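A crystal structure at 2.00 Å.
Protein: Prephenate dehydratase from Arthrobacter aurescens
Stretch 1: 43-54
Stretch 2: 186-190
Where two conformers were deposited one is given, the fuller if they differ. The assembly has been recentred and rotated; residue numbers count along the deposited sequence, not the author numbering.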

# COMPACT_ATOMS: atom_id res chain seq x y z
N ALA A 43 -22.81 22.22 -25.59
CA ALA A 43 -23.66 22.40 -24.40
C ALA A 43 -22.89 23.07 -23.28
O ALA A 43 -23.37 24.04 -22.65
CB ALA A 43 -24.26 21.05 -23.92
N LEU A 44 -21.69 22.56 -23.01
CA LEU A 44 -20.87 23.06 -21.90
C LEU A 44 -20.28 24.44 -22.19
O LEU A 44 -20.15 25.28 -21.29
CB LEU A 44 -19.77 22.06 -21.55
CG LEU A 44 -20.25 20.70 -20.98
CD1 LEU A 44 -19.09 19.73 -20.81
CD2 LEU A 44 -20.97 20.84 -19.65
N GLU A 45 -19.92 24.65 -23.45
CA GLU A 45 -19.39 25.91 -23.92
C GLU A 45 -20.32 27.04 -23.53
O GLU A 45 -19.88 28.07 -23.02
CB GLU A 45 -19.34 25.84 -25.43
CG GLU A 45 -18.21 26.50 -26.08
CD GLU A 45 -18.14 26.08 -27.53
OE1 GLU A 45 -18.51 26.90 -28.40
OE2 GLU A 45 -17.75 24.91 -27.78
N ARG A 46 -21.62 26.85 -23.77
CA ARG A 46 -22.60 27.90 -23.47
C ARG A 46 -22.59 28.24 -21.98
O ARG A 46 -22.66 29.42 -21.61
CB ARG A 46 -24.01 27.52 -23.97
N VAL A 47 -22.47 27.23 -21.13
CA VAL A 47 -22.39 27.43 -19.68
C VAL A 47 -21.11 28.20 -19.33
O VAL A 47 -21.15 29.21 -18.63
CB VAL A 47 -22.44 26.06 -18.91
CG1 VAL A 47 -22.17 26.26 -17.44
CG2 VAL A 47 -23.80 25.37 -19.12
N ARG A 48 -19.98 27.71 -19.83
CA ARG A 48 -18.69 28.36 -19.62
C ARG A 48 -18.66 29.85 -20.05
O ARG A 48 -18.05 30.67 -19.37
CB ARG A 48 -17.59 27.58 -20.31
CG ARG A 48 -17.30 26.26 -19.62
CD ARG A 48 -16.61 25.24 -20.52
NE ARG A 48 -15.77 24.37 -19.71
CZ ARG A 48 -15.42 23.13 -20.05
NH1 ARG A 48 -15.85 22.60 -21.18
NH2 ARG A 48 -14.64 22.41 -19.25
N ALA A 49 -19.34 30.17 -21.15
CA ALA A 49 -19.38 31.52 -21.70
C ALA A 49 -20.31 32.47 -20.94
O ALA A 49 -20.37 33.65 -21.26
CB ALA A 49 -19.76 31.50 -23.20
N GLY A 50 -21.03 31.95 -19.96
CA GLY A 50 -21.95 32.80 -19.19
C GLY A 50 -23.34 32.92 -19.78
O GLY A 50 -24.11 33.76 -19.34
N GLU A 51 -23.67 32.08 -20.76
CA GLU A 51 -24.91 32.23 -21.54
C GLU A 51 -25.96 31.17 -21.22
O GLU A 51 -27.03 31.17 -21.82
CB GLU A 51 -24.63 32.17 -23.04
CG GLU A 51 -23.62 33.18 -23.56
CD GLU A 51 -24.21 34.55 -23.77
OE1 GLU A 51 -24.69 35.18 -22.79
OE2 GLU A 51 -24.16 35.01 -24.93
N ALA A 52 -25.63 30.23 -20.34
CA ALA A 52 -26.61 29.27 -19.83
C ALA A 52 -26.27 29.00 -18.38
O ALA A 52 -25.11 29.10 -17.98
CB ALA A 52 -26.58 27.97 -20.64
N ASP A 53 -27.26 28.65 -17.59
CA ASP A 53 -26.99 28.39 -16.18
C ASP A 53 -26.39 27.02 -15.94
O ASP A 53 -25.50 26.89 -15.12
CB ASP A 53 -28.26 28.58 -15.37
CG ASP A 53 -28.72 30.01 -15.38
OD1 ASP A 53 -27.98 30.87 -14.84
OD2 ASP A 53 -29.79 30.28 -15.96
N ALA A 54 -26.88 26.01 -16.65
CA ALA A 54 -26.41 24.65 -16.44
C ALA A 54 -26.62 23.85 -17.70
O ALA A 54 -27.47 24.20 -18.53
CB ALA A 54 -27.15 24.03 -15.27
N LEU A 186 -25.77 17.46 -14.27
CA LEU A 186 -26.11 18.85 -14.56
C LEU A 186 -24.93 19.70 -14.11
O LEU A 186 -24.56 19.68 -12.96
CB LEU A 186 -27.38 19.27 -13.80
CG LEU A 186 -28.04 20.62 -14.10
CD1 LEU A 186 -28.61 20.67 -15.53
CD2 LEU A 186 -29.16 20.88 -13.08
N VAL A 187 -24.35 20.43 -15.04
CA VAL A 187 -23.07 21.06 -14.80
C VAL A 187 -23.16 22.58 -14.89
O VAL A 187 -23.68 23.10 -15.86
CB VAL A 187 -22.04 20.53 -15.81
CG1 VAL A 187 -20.69 21.12 -15.53
CG2 VAL A 187 -21.98 18.98 -15.73
N SER A 188 -22.65 23.30 -13.89
CA SER A 188 -22.66 24.77 -13.92
C SER A 188 -21.25 25.33 -13.75
O SER A 188 -20.30 24.57 -13.54
CB SER A 188 -23.56 25.31 -12.81
OG SER A 188 -24.87 24.80 -12.93
N ARG A 189 -21.13 26.65 -13.83
CA ARG A 189 -19.90 27.34 -13.44
C ARG A 189 -19.76 27.20 -11.90
O ARG A 189 -20.77 27.00 -11.22
CB ARG A 189 -19.96 28.83 -13.82
CG ARG A 189 -20.02 29.10 -15.34
CD ARG A 189 -20.02 30.61 -15.68
NE ARG A 189 -21.17 31.36 -15.14
CZ ARG A 189 -22.42 31.32 -15.62
NH1 ARG A 189 -22.75 30.55 -16.66
NH2 ARG A 189 -23.36 32.04 -15.03
N PRO A 190 -18.52 27.31 -11.36
CA PRO A 190 -18.32 27.18 -9.91
C PRO A 190 -19.03 28.29 -9.16
O PRO A 190 -19.03 29.42 -9.61
CB PRO A 190 -16.80 27.36 -9.73
CG PRO A 190 -16.21 27.17 -11.04
CD PRO A 190 -17.25 27.57 -12.06
O HOH W 1 -25.70 31.86 -16.68
O HOH W 2 -23.34 28.44 -14.35

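Arg189, Ala54 and Val187 cover most of the surface where the helix, the turn that follows it and Ala54 meet strand 186-188 and Arg189. Arg189, just past the strand, contributes most. Its CA-to-CB bond points sideways, but a chain with chi1 m, chi2 t and chi3 m brings the guanidinium back to the turn, where NH1 donates two hydrogen bonds, to Val47 O (2.9 Å) and to Ala52 O (3.1 Å). Both carbonyls lie at the edge of the guanidinium, near its plane, as its N-H groups require. Gly50 covers one face, its CA 3.5 Å from Arg189 NH1. Gly50 closes the helix in a Schellman motif with phi 88°, a conformation in which a CB would be jammed against the preceding carbonyl O; Glu51 N bonds to Arg46 O (3.0 Å) and Gly50 N to Val47 O (3.0 Å), the carbonyl that also accepts from Arg189 NH1. Arginine thus ties the last helical turn to the chain leaving it. Water 1 extends the link, accepting from Arg189 NH2 (2.9 Å) and donating to Asp53 OD1 (3.1 Å); water 2 accepts from Arg189 N (2.9 Å) and donates to Asp53 O (2.8 Å). That same carbonyl receives a hydrogen bond from Ser188 OG (Asp53 O, 3.1 Å), for which the short serine side chain, chi1 m, suffices. Ala54 packs close to the strand: its CA makes a CA-H...O contact with Val187 O (3.2 Å), and its CB, 3.7 Å from Leu186 CD1 and 3.4 Å from Ser188 OG, lies between those two side chains, a place for a small methyl. Val187 and Leu44, both buried and apolar, pack together (Leu44 CD2 to Val187 CB, 4.0 Å) with no polar side-chain group to satisfy. Val47 CG1 sits 3.8 Å from Val187 O and 4.1 Å from Arg189 CG.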